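Local atomic coordinates of alanine glyoxylate transaminase (Thermococcus litoralis, PDB entry 2ZC0), a protein that probably catalyses the pyridoxal-phosphate-dependent transfer of an amino group from alanine to glyoxylate, like other aminotransferases of its class. Residues N100-I105 with M270-I275; D159-K164 with L201-K206; M355-V360 with A398-E403. All coordinates share one frame; numbering follows the deposited sequence.

Interaction 1 (N100-I105 with M270-I275)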
loop_
_atom_site.group_PDB
_atom_site.type_symbol
_atom_site.label_atom_id
_atom_site.label_comp_id
_atom_site.label_asym_id
_atom_site.label_seq_id
_atom_site.Cartn_x
_atom_site.Cartn_y
_atom_site.Cartn_z
ATOM N N ASN A 100 0.731 30.237 0.241
ATOM C CA ASN A 100 0.551 29.042 -0.580
ATOM C C ASN A 100 1.854 28.583 -1.228
ATOM O O ASN A 100 1.851 27.796 -2.176
ATOM C CB ASN A 100 -0.511 29.302 -1.648
ATOM C CG ASN A 100 -1.904 29.486 -1.060
ATOM O OD1 ASN A 100 -2.691 28.550 -0.997
ATOM N ND2 ASN A 100 -2.206 30.693 -0.625
ATOM N N ILE A 101 2.971 29.079 -0.710
ATOM C CA ILE A 101 4.270 28.707 -1.243
ATOM C C ILE A 101 5.004 27.876 -0.203
ATOM O O ILE A 101 5.115 28.279 0.947
ATOM C CB ILE A 101 5.118 29.962 -1.605
ATOM C CG1 ILE A 101 4.518 30.663 -2.832
ATOM C CG2 ILE A 101 6.566 29.568 -1.850
ATOM C CD1 ILE A 101 5.298 31.911 -3.280
ATOM N N VAL A 102 5.470 26.702 -0.610
ATOM C CA VAL A 102 6.207 25.806 0.274
ATOM C C VAL A 102 7.593 25.592 -0.344
ATOM O O VAL A 102 7.701 25.035 -1.439
ATOM C CB VAL A 102 5.502 24.421 0.413
ATOM C CG1 VAL A 102 6.268 23.537 1.389
ATOM C CG2 VAL A 102 4.063 24.612 0.872
ATOM N N ILE A 103 8.625 26.059 0.364
ATOM C CA ILE A 103 10.022 25.945 -0.054
ATOM C C ILE A 103 10.484 24.520 0.200
ATOM O O ILE A 103 10.595 24.078 1.352
ATOM C CB ILE A 103 10.966 26.881 0.746
ATOM C CG1 ILE A 103 10.472 28.326 0.664
ATOM C CG2 ILE A 103 12.392 26.785 0.204
ATOM C CD1 ILE A 103 10.178 28.787 -0.729
ATOM N N THR A 104 10.782 23.830 -0.894
ATOM C CA THR A 104 11.194 22.444 -0.874
ATOM C C THR A 104 12.645 22.286 -1.316
ATOM O O THR A 104 13.298 23.258 -1.717
ATOM C CB THR A 104 10.293 21.631 -1.823
ATOM O OG1 THR A 104 10.358 22.201 -3.135
ATOM C CG2 THR A 104 8.853 21.674 -1.352
ATOM N N ILE A 105 13.143 21.055 -1.230
ATOM C CA ILE A 105 14.509 20.726 -1.628
ATOM C C ILE A 105 14.513 20.626 -3.150
ATOM O O ILE A 105 14.547 19.531 -3.713
ATOM C CB ILE A 105 14.950 19.360 -1.016
ATOM C CG1 ILE A 105 14.906 19.432 0.513
ATOM C CG2 ILE A 105 16.354 19.003 -1.471
ATOM C CD1 ILE A 105 15.818 20.487 1.113
ATOM N N MET A 270 1.974 19.412 6.590
ATOM C CA MET A 270 1.975 18.528 7.761
ATOM C C MET A 270 3.021 17.435 7.678
ATOM O O MET A 270 3.609 17.064 8.682
ATOM C CB MET A 270 0.626 17.837 7.940
ATOM C CG MET A 270 -0.484 18.633 8.593
ATOM S SD MET A 270 -1.904 17.520 8.981
ATOM C CE MET A 270 -3.100 18.715 9.603
ATOM N N GLN A 271 3.236 16.898 6.479
ATOM C CA GLN A 271 4.211 15.820 6.318
ATOM C C GLN A 271 5.658 16.274 6.149
ATOM O O GLN A 271 6.574 15.507 6.431
ATOM C CB GLN A 271 3.842 14.936 5.123
ATOM C CG GLN A 271 3.914 15.658 3.788
ATOM C CD GLN A 271 3.970 14.728 2.570
ATOM O OE1 GLN A 271 3.736 13.521 2.666
ATOM N NE2 GLN A 271 4.269 15.305 1.415
ATOM N N LYS A 272 5.861 17.518 5.718
ATOM C CA LYS A 272 7.203 18.027 5.440
ATOM C C LYS A 272 8.301 18.059 6.510
ATOM O O LYS A 272 9.435 17.684 6.214
ATOM C CB LYS A 272 7.101 19.411 4.796
ATOM C CG LYS A 272 8.360 19.849 4.069
ATOM C CD LYS A 272 8.100 21.124 3.263
ATOM C CE LYS A 272 9.347 21.571 2.525
ATOM N NZ LYS A 272 10.407 21.956 3.480
ATOM N N GLN A 273 8.011 18.505 7.730
ATOM C CA GLN A 273 9.081 18.557 8.730
ATOM C C GLN A 273 9.735 17.176 8.945
ATOM O O GLN A 273 10.956 17.081 9.009
ATOM C CB GLN A 273 8.580 19.161 10.059
ATOM C CG GLN A 273 9.721 19.427 11.081
ATOM C CD GLN A 273 9.307 20.299 12.278
ATOM O OE1 GLN A 273 9.424 21.531 12.246
ATOM N NE2 GLN A 273 8.828 19.652 13.342
ATOM N N PRO A 274 8.934 16.093 9.030
ATOM C CA PRO A 274 9.507 14.750 9.227
ATOM C C PRO A 274 10.206 14.132 7.997
ATOM O O PRO A 274 10.738 13.019 8.081
ATOM C CB PRO A 274 8.315 13.905 9.691
ATOM C CG PRO A 274 7.349 14.915 10.255
ATOM C CD PRO A 274 7.492 16.102 9.332
ATOM N N ILE A 275 10.199 14.797 6.844
ATOM C CA ILE A 275 10.931 14.196 5.734
ATOM C C ILE A 275 12.205 14.968 5.372
ATOM O O ILE A 275 13.225 14.344 5.108
ATOM C CB ILE A 275 10.053 13.929 4.468
ATOM C CG1 ILE A 275 10.637 14.662 3.273
ATOM C CG2 ILE A 275 8.609 14.272 4.716
ATOM C CD1 ILE A 275 10.165 14.095 1.984
#

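Interaction 2 (D159-K164 with L201-K206)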
loop_
_atom_site.group_PDB
_atom_site.type_symbol
_atom_site.label_atom_id
_atom_site.label_comp_id
_atom_site.label_asym_id
_atom_site.label_seq_id
_atom_site.Cartn_x
_atom_site.Cartn_y
_atom_site.Cartn_z
ATOM N N ASP A 159 -5.110 16.816 -27.952
ATOM C CA ASP A 159 -6.188 16.018 -28.533
ATOM C C ASP A 159 -5.963 14.539 -28.198
ATOM O O ASP A 159 -6.906 13.798 -27.904
ATOM C CB ASP A 159 -6.252 16.210 -30.050
ATOM C CG ASP A 159 -4.946 15.884 -30.731
ATOM O OD1 ASP A 159 -3.929 16.546 -30.433
ATOM O OD2 ASP A 159 -4.932 14.961 -31.566
ATOM N N LEU A 160 -4.707 14.107 -28.238
ATOM C CA LEU A 160 -4.394 12.723 -27.919
ATOM C C LEU A 160 -4.552 12.517 -26.408
ATOM O O LEU A 160 -4.765 11.402 -25.934
ATOM C CB LEU A 160 -2.974 12.383 -28.388
ATOM C CG LEU A 160 -2.805 12.319 -29.916
ATOM C CD1 LEU A 160 -1.343 12.091 -30.266
ATOM C CD2 LEU A 160 -3.667 11.203 -30.498
ATOM N N LEU A 161 -4.471 13.614 -25.660
ATOM C CA LEU A 161 -4.631 13.570 -24.213
ATOM C C LEU A 161 -6.042 13.084 -23.865
ATOM O O LEU A 161 -6.208 12.159 -23.059
ATOM C CB LEU A 161 -4.418 14.966 -23.614
ATOM C CG LEU A 161 -3.966 15.134 -22.156
ATOM C CD1 LEU A 161 -4.472 16.480 -21.654
ATOM C CD2 LEU A 161 -4.486 14.000 -21.270
ATOM N N GLU A 162 -7.054 13.705 -24.476
ATOM C CA GLU A 162 -8.452 13.347 -24.208
ATOM C C GLU A 162 -8.808 11.943 -24.665
ATOM O O GLU A 162 -9.679 11.286 -24.076
ATOM C CB GLU A 162 -9.420 14.339 -24.866
ATOM C CG GLU A 162 -10.878 13.989 -24.577
ATOM C CD GLU A 162 -11.851 15.098 -24.930
ATOM O OE1 GLU A 162 -12.997 15.047 -24.430
ATOM O OE2 GLU A 162 -11.482 16.015 -25.699
ATOM N N GLU A 163 -8.153 11.490 -25.726
ATOM C CA GLU A 163 -8.401 10.149 -26.232
ATOM C C GLU A 163 -7.798 9.173 -25.242
ATOM O O GLU A 163 -8.368 8.126 -24.976
ATOM C CB GLU A 163 -7.759 9.945 -27.607
ATOM C CG GLU A 163 -8.073 8.575 -28.209
ATOM C CD GLU A 163 -9.569 8.252 -28.192
ATOM O OE1 GLU A 163 -10.362 9.062 -28.731
ATOM O OE2 GLU A 163 -9.953 7.191 -27.640
ATOM N N LYS A 164 -6.637 9.515 -24.695
ATOM C CA LYS A 164 -6.010 8.638 -23.711
ATOM C C LYS A 164 -6.936 8.551 -22.506
ATOM O O LYS A 164 -7.267 7.463 -22.038
ATOM C CB LYS A 164 -4.646 9.187 -23.284
ATOM C CG LYS A 164 -4.007 8.412 -22.127
ATOM C CD LYS A 164 -3.818 6.926 -22.438
ATOM C CE LYS A 164 -2.676 6.672 -23.415
ATOM N NZ LYS A 164 -2.492 5.207 -23.694
ATOM N N LEU A 201 -6.376 22.960 -19.881
ATOM C CA LEU A 201 -7.188 23.417 -18.763
ATOM C C LEU A 201 -8.653 23.010 -18.947
ATOM O O LEU A 201 -9.318 22.635 -17.983
ATOM C CB LEU A 201 -7.075 24.935 -18.615
ATOM C CG LEU A 201 -5.710 25.405 -18.093
ATOM C CD1 LEU A 201 -5.663 26.924 -18.081
ATOM C CD2 LEU A 201 -5.479 24.863 -16.692
ATOM N N GLU A 202 -9.166 23.069 -20.173
ATOM C CA GLU A 202 -10.557 22.675 -20.403
ATOM C C GLU A 202 -10.752 21.186 -20.099
ATOM O O GLU A 202 -11.698 20.799 -19.418
ATOM C CB GLU A 202 -10.974 22.959 -21.851
ATOM C CG GLU A 202 -11.187 24.437 -22.196
ATOM C CD GLU A 202 -11.351 24.657 -23.696
ATOM O OE1 GLU A 202 -12.141 23.909 -24.324
ATOM O OE2 GLU A 202 -10.695 25.577 -24.248
ATOM N N ILE A 203 -9.850 20.358 -20.611
ATOM C CA ILE A 203 -9.923 18.921 -20.390
ATOM C C ILE A 203 -9.844 18.557 -18.906
ATOM O O ILE A 203 -10.571 17.675 -18.432
ATOM C CB ILE A 203 -8.808 18.209 -21.170
ATOM C CG1 ILE A 203 -9.093 18.363 -22.672
ATOM C CG2 ILE A 203 -8.718 16.742 -20.755
ATOM C CD1 ILE A 203 -8.092 17.678 -23.570
ATOM N N ALA A 204 -8.976 19.247 -18.173
ATOM C CA ALA A 204 -8.842 18.998 -16.745
ATOM C C ALA A 204 -10.185 19.285 -16.083
ATOM O O ALA A 204 -10.675 18.495 -15.271
ATOM C CB ALA A 204 -7.764 19.890 -16.144
ATOM N N SER A 205 -10.783 20.414 -16.445
ATOM C CA SER A 205 -12.070 20.795 -15.881
ATOM C C SER A 205 -13.159 19.824 -16.317
ATOM O O SER A 205 -14.009 19.422 -15.517
ATOM C CB SER A 205 -12.434 22.216 -16.324
ATOM O OG SER A 205 -13.779 22.520 -15.998
ATOM N N LYS A 206 -13.122 19.437 -17.586
ATOM C CA LYS A 206 -14.117 18.527 -18.145
ATOM C C LYS A 206 -14.103 17.156 -17.485
ATOM O O LYS A 206 -15.147 16.551 -17.286
ATOM C CB LYS A 206 -13.892 18.374 -19.659
ATOM C CG LYS A 206 -14.866 17.426 -20.342
ATOM C CD LYS A 206 -14.657 17.410 -21.845
ATOM C CE LYS A 206 -15.622 16.452 -22.532
ATOM N NZ LYS A 206 -15.389 16.438 -24.015
#

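Interaction 3 (M355-V360 with A398-E403)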
loop_
_atom_site.group_PDB
_atom_site.type_symbol
_atom_site.label_atom_id
_atom_site.label_comp_id
_atom_site.label_asym_id
_atom_site.label_seq_id
_atom_site.Cartn_x
_atom_site.Cartn_y
_atom_site.Cartn_z
ATOM N N MET A 355 31.147 8.366 -25.895
ATOM C CA MET A 355 31.898 8.666 -24.687
ATOM C C MET A 355 33.260 7.979 -24.690
ATOM O O MET A 355 34.234 8.512 -24.160
ATOM C CB MET A 355 31.094 8.224 -23.461
ATOM C CG MET A 355 31.597 8.791 -22.147
ATOM S SD MET A 355 30.500 8.452 -20.752
ATOM C CE MET A 355 31.676 7.943 -19.509
ATOM N N GLU A 356 33.324 6.800 -25.300
ATOM C CA GLU A 356 34.560 6.024 -25.367
ATOM C C GLU A 356 35.541 6.467 -26.447
ATOM O O GLU A 356 36.732 6.635 -26.181
ATOM C CB GLU A 356 34.237 4.546 -25.581
ATOM C CG GLU A 356 33.721 3.825 -24.356
ATOM C CD GLU A 356 33.480 2.353 -24.627
ATOM O OE1 GLU A 356 34.378 1.708 -25.218
ATOM O OE2 GLU A 356 32.403 1.839 -24.249
ATOM N N ARG A 357 35.036 6.658 -27.660
ATOM C CA ARG A 357 35.875 7.046 -28.788
ATOM C C ARG A 357 36.180 8.539 -28.903
ATOM O O ARG A 357 37.324 8.918 -29.154
ATOM C CB ARG A 357 35.239 6.536 -30.085
ATOM C CG ARG A 357 34.903 5.051 -30.027
ATOM C CD ARG A 357 34.226 4.541 -31.288
ATOM N NE ARG A 357 35.127 4.515 -32.438
ATOM C CZ ARG A 357 34.826 3.962 -33.609
ATOM N NH1 ARG A 357 35.705 3.986 -34.601
ATOM N NH2 ARG A 357 33.647 3.377 -33.786
ATOM N N GLU A 358 35.177 9.391 -28.716
ATOM C CA GLU A 358 35.404 10.829 -28.835
ATOM C C GLU A 358 35.518 11.561 -27.496
ATOM O O GLU A 358 35.987 12.699 -27.443
ATOM C CB GLU A 358 34.294 11.476 -29.673
ATOM C CG GLU A 358 34.106 10.898 -31.077
ATOM C CD GLU A 358 35.352 11.002 -31.949
ATOM O OE1 GLU A 358 36.029 12.051 -31.903
ATOM O OE2 GLU A 358 35.642 10.036 -32.691
ATOM N N GLY A 359 35.088 10.921 -26.417
ATOM C CA GLY A 359 35.169 11.567 -25.120
ATOM C C GLY A 359 34.128 12.653 -24.900
ATOM O O GLY A 359 34.377 13.619 -24.177
ATOM N N VAL A 360 32.964 12.507 -25.531
ATOM C CA VAL A 360 31.876 13.468 -25.375
ATOM C C VAL A 360 30.716 12.740 -24.700
ATOM O O VAL A 360 30.345 11.638 -25.115
ATOM C CB VAL A 360 31.387 14.026 -26.738
ATOM C CG1 VAL A 360 30.259 15.030 -26.522
ATOM C CG2 VAL A 360 32.536 14.698 -27.473
ATOM N N ALA A 398 29.035 14.328 -34.764
ATOM C CA ALA A 398 28.743 14.185 -36.188
ATOM C C ALA A 398 29.674 13.141 -36.800
ATOM O O ALA A 398 29.270 12.367 -37.666
ATOM C CB ALA A 398 28.921 15.532 -36.893
ATOM N N LYS A 399 30.920 13.134 -36.333
ATOM C CA LYS A 399 31.933 12.193 -36.805
ATOM C C LYS A 399 31.476 10.744 -36.593
ATOM O O LYS A 399 31.496 9.937 -37.521
ATOM C CB LYS A 399 33.257 12.445 -36.067
ATOM C CG LYS A 399 34.393 11.499 -36.443
ATOM C CD LYS A 399 35.589 11.651 -35.498
ATOM C CE LYS A 399 36.688 10.641 -35.826
ATOM N NZ LYS A 399 37.803 10.675 -34.838
ATOM N N LEU A 400 31.056 10.419 -35.373
ATOM C CA LEU A 400 30.602 9.065 -35.073
ATOM C C LEU A 400 29.273 8.786 -35.769
ATOM O O LEU A 400 28.982 7.648 -36.143
ATOM C CB LEU A 400 30.427 8.875 -33.570
ATOM C CG LEU A 400 30.886 7.539 -32.977
ATOM C CD1 LEU A 400 30.246 7.386 -31.604
ATOM C CD2 LEU A 400 30.500 6.371 -33.878
ATOM N N TYR A 401 28.471 9.836 -35.931
ATOM C CA TYR A 401 27.166 9.724 -36.574
ATOM C C TYR A 401 27.322 9.148 -37.974
ATOM O O TYR A 401 26.762 8.098 -38.295
ATOM C CB TYR A 401 26.501 11.102 -36.676
ATOM C CG TYR A 401 25.087 11.067 -37.220
ATOM C CD1 TYR A 401 23.999 10.847 -36.376
ATOM C CD2 TYR A 401 24.837 11.245 -38.576
ATOM C CE1 TYR A 401 22.694 10.810 -36.874
ATOM C CE2 TYR A 401 23.538 11.208 -39.085
ATOM C CZ TYR A 401 22.472 10.991 -38.231
ATOM O OH TYR A 401 21.187 10.961 -38.732
ATOM N N LYS A 402 28.085 9.847 -38.808
ATOM C CA LYS A 402 28.302 9.392 -40.169
ATOM C C LYS A 402 29.266 8.212 -40.245
ATOM O O LYS A 402 29.309 7.510 -41.253
ATOM C CB LYS A 402 28.773 10.548 -41.063
ATOM C CG LYS A 402 27.619 11.393 -41.626
ATOM C CD LYS A 402 26.491 10.491 -42.159
ATOM C CE LYS A 402 25.490 11.236 -43.044
ATOM N NZ LYS A 402 26.030 11.524 -44.408
ATOM N N GLU A 403 30.033 7.983 -39.185
ATOM C CA GLU A 403 30.934 6.842 -39.193
ATOM C C GLU A 403 30.063 5.587 -39.087
ATOM O O GLU A 403 30.422 4.525 -39.596
ATOM C CB GLU A 403 31.910 6.882 -38.015
ATOM C CG GLU A 403 32.982 5.808 -38.123
ATOM C CD GLU A 403 33.441 5.284 -36.778
ATOM O OE1 GLU A 403 34.000 6.075 -35.984
ATOM O OE2 GLU A 403 33.243 4.076 -36.514
#

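Interaction 1 (N100-I105 with M270-I275)
K272 reaches from helix 262-272 to strand 101-104, and its side chain makes every contact between the two segments. Its NZ lies 3.0 Å from I103 O, a hydrogen bond that is weak. Just behind the ammonium, the aliphatic chain runs along V102, whose CG1 sits 3.6 Å from K272 CD; the two side chains pass each other in opposite directions. T104 flanks the same lysine, its CG2 3.9 Å from K272 CE, with the two chains crossing at nearly a right angle. Methyl groups therefore pack against the methylenes, while the charged tip goes to a main-chain oxygen.

Torsions account for this reach. K272 CG stands anti to the backbone N (chi1 -162°), and the chain stays extended until chi4, where a turn to -65° swings NZ onto the carbonyl of I103. All the touching residues are buried, and the ammonium has further partners: A74 O accepts a hydrogen bond from it, and D276 forms a salt bridge that probably balances its charge. T104 turns its OG1 to G106 O, leaving the methyl as the part that meets the lysine.

Strand 101-104 is one of the two outermost strands, within this chain, of the mixed sheet of the large PLP-binding domain, the fold-type I arrangement of this family. It runs antiparallel to strand 256-259, through backbone bonds of V102 with I258 and T104 with G256. Helix 78-91 packs against I101 and I103, V102 also rests on L265 and L269 of helix 262-272, and helix 106-118 receives T104 at A110.

Interaction 2 (D159-K164 with L201-K206)
L161 is the first residue of 159-164 to touch helix 201-206, meeting I203 through methyl groups: L161 CD1 lies 4.3 Å from I203 CD1, a loose apolar contact. One residue on, E162 gives the segment its closest approach, with its CA 6.9 Å from that of I203. The CB of E162 packs at 3.8 Å from I203 CD1, so that the isoleucine methyl touches both L161 and E162. I203 places CG1 anti to its carbonyl carbon and continues fully extended (chi2 -178°), which sends CD1 straight across the gap; V158 and I165 of the same opposing helix also receive this side chain.

The two helices run nearly parallel, at an angle of 17°, with their axes 10.6 Å apart. Helix 158-170 leads into strand 175-180, and helix 194-207 connects that strand to its parallel neighbour 210-214, a beta-alpha-beta crossover. The contact thus joins adjacent helices of the alpha/beta domain at its periphery.

Beyond CB, E162 runs extended and ends in a salt bridge, its OE1 2.8 Å from K206 NZ. The lysine, itself extended, crosses the glutamate at about a right angle and approaches the syn lone pair of OE1, on the side of the other carboxylate oxygen. That same OE1 also bonds to Y207 OH, so two partners converge on one oxygen and should restrict rotation of the carboxylate.

Interaction 3 (M355-V360 with A398-E403)
The guanidinium of R357 has the carboxylate of E403 over one face: E403 OE1 stands 2.9 Å above its plane, displaced toward the rim. The two flat groups are strongly tilted, their planes 65° apart, which excludes the coplanar two-pronged pairing of arginine with carboxylate. The other oxygen completes the salt bridge, E403 OE2 lying 2.8 Å from R357 NH2, but the N-H...O angle of 124° makes the hydrogen bond weak. Attraction between the charges therefore probably counts for more here than directed bonding. L400 CD2 approaches obliquely, 4.3 Å from R357 NH2.

The two chains reach each other from opposite directions. E403 is bent at chi2 and R357 at chi3 (69°), the latter turn bringing the guanidinium round to the carboxylate. R357 NH2 also forms a salt bridge with E353, one turn earlier in its own helix, so this nitrogen is shared between two acids.

A second ion pair lies alongside. K399 NZ donates to E358 OE2 at 3.1 Å, meeting the syn lone pair of that oxygen, and the extended lysine crosses the glutamate at about a right angle. Its methylene is close too, with K399 CD 3.2 Å from E358 OE2. The other oxygen of E358, OE1, has a salt bridge with K396, so two lysines of one helix share this carboxylate.

Beneath these surface charges L400 is buried against F350, E353 and L354 of helix 347-357, tying that helix to the C-terminal helix 389-404. G359, with positive phi, turns the chain out of helix 347-357 into strand 360-361, which runs parallel to strand 37-38; G359 itself shares a backbone hydrogen bond with I37.

Interaction 1 is wholly buried, interaction 2 partly buried, and interaction 3 lies at the surface, and their chemistry follows this order. In the buried contact a single lysine is held by main-chain oxygens and one acid; in interaction 2 an apolar contact carries one salt bridge at its outer side; in interaction 3 two ion pairs dominate. The elements differ as well: strand with helix in 100-105/270-275, helix with helix in interaction 2, and the end of a helix with the residue after it against a helix in interaction 3. Interaction 2 is nested within the chain loop that interaction 1 closes, whereas interaction 3 follows both in series. None touches another.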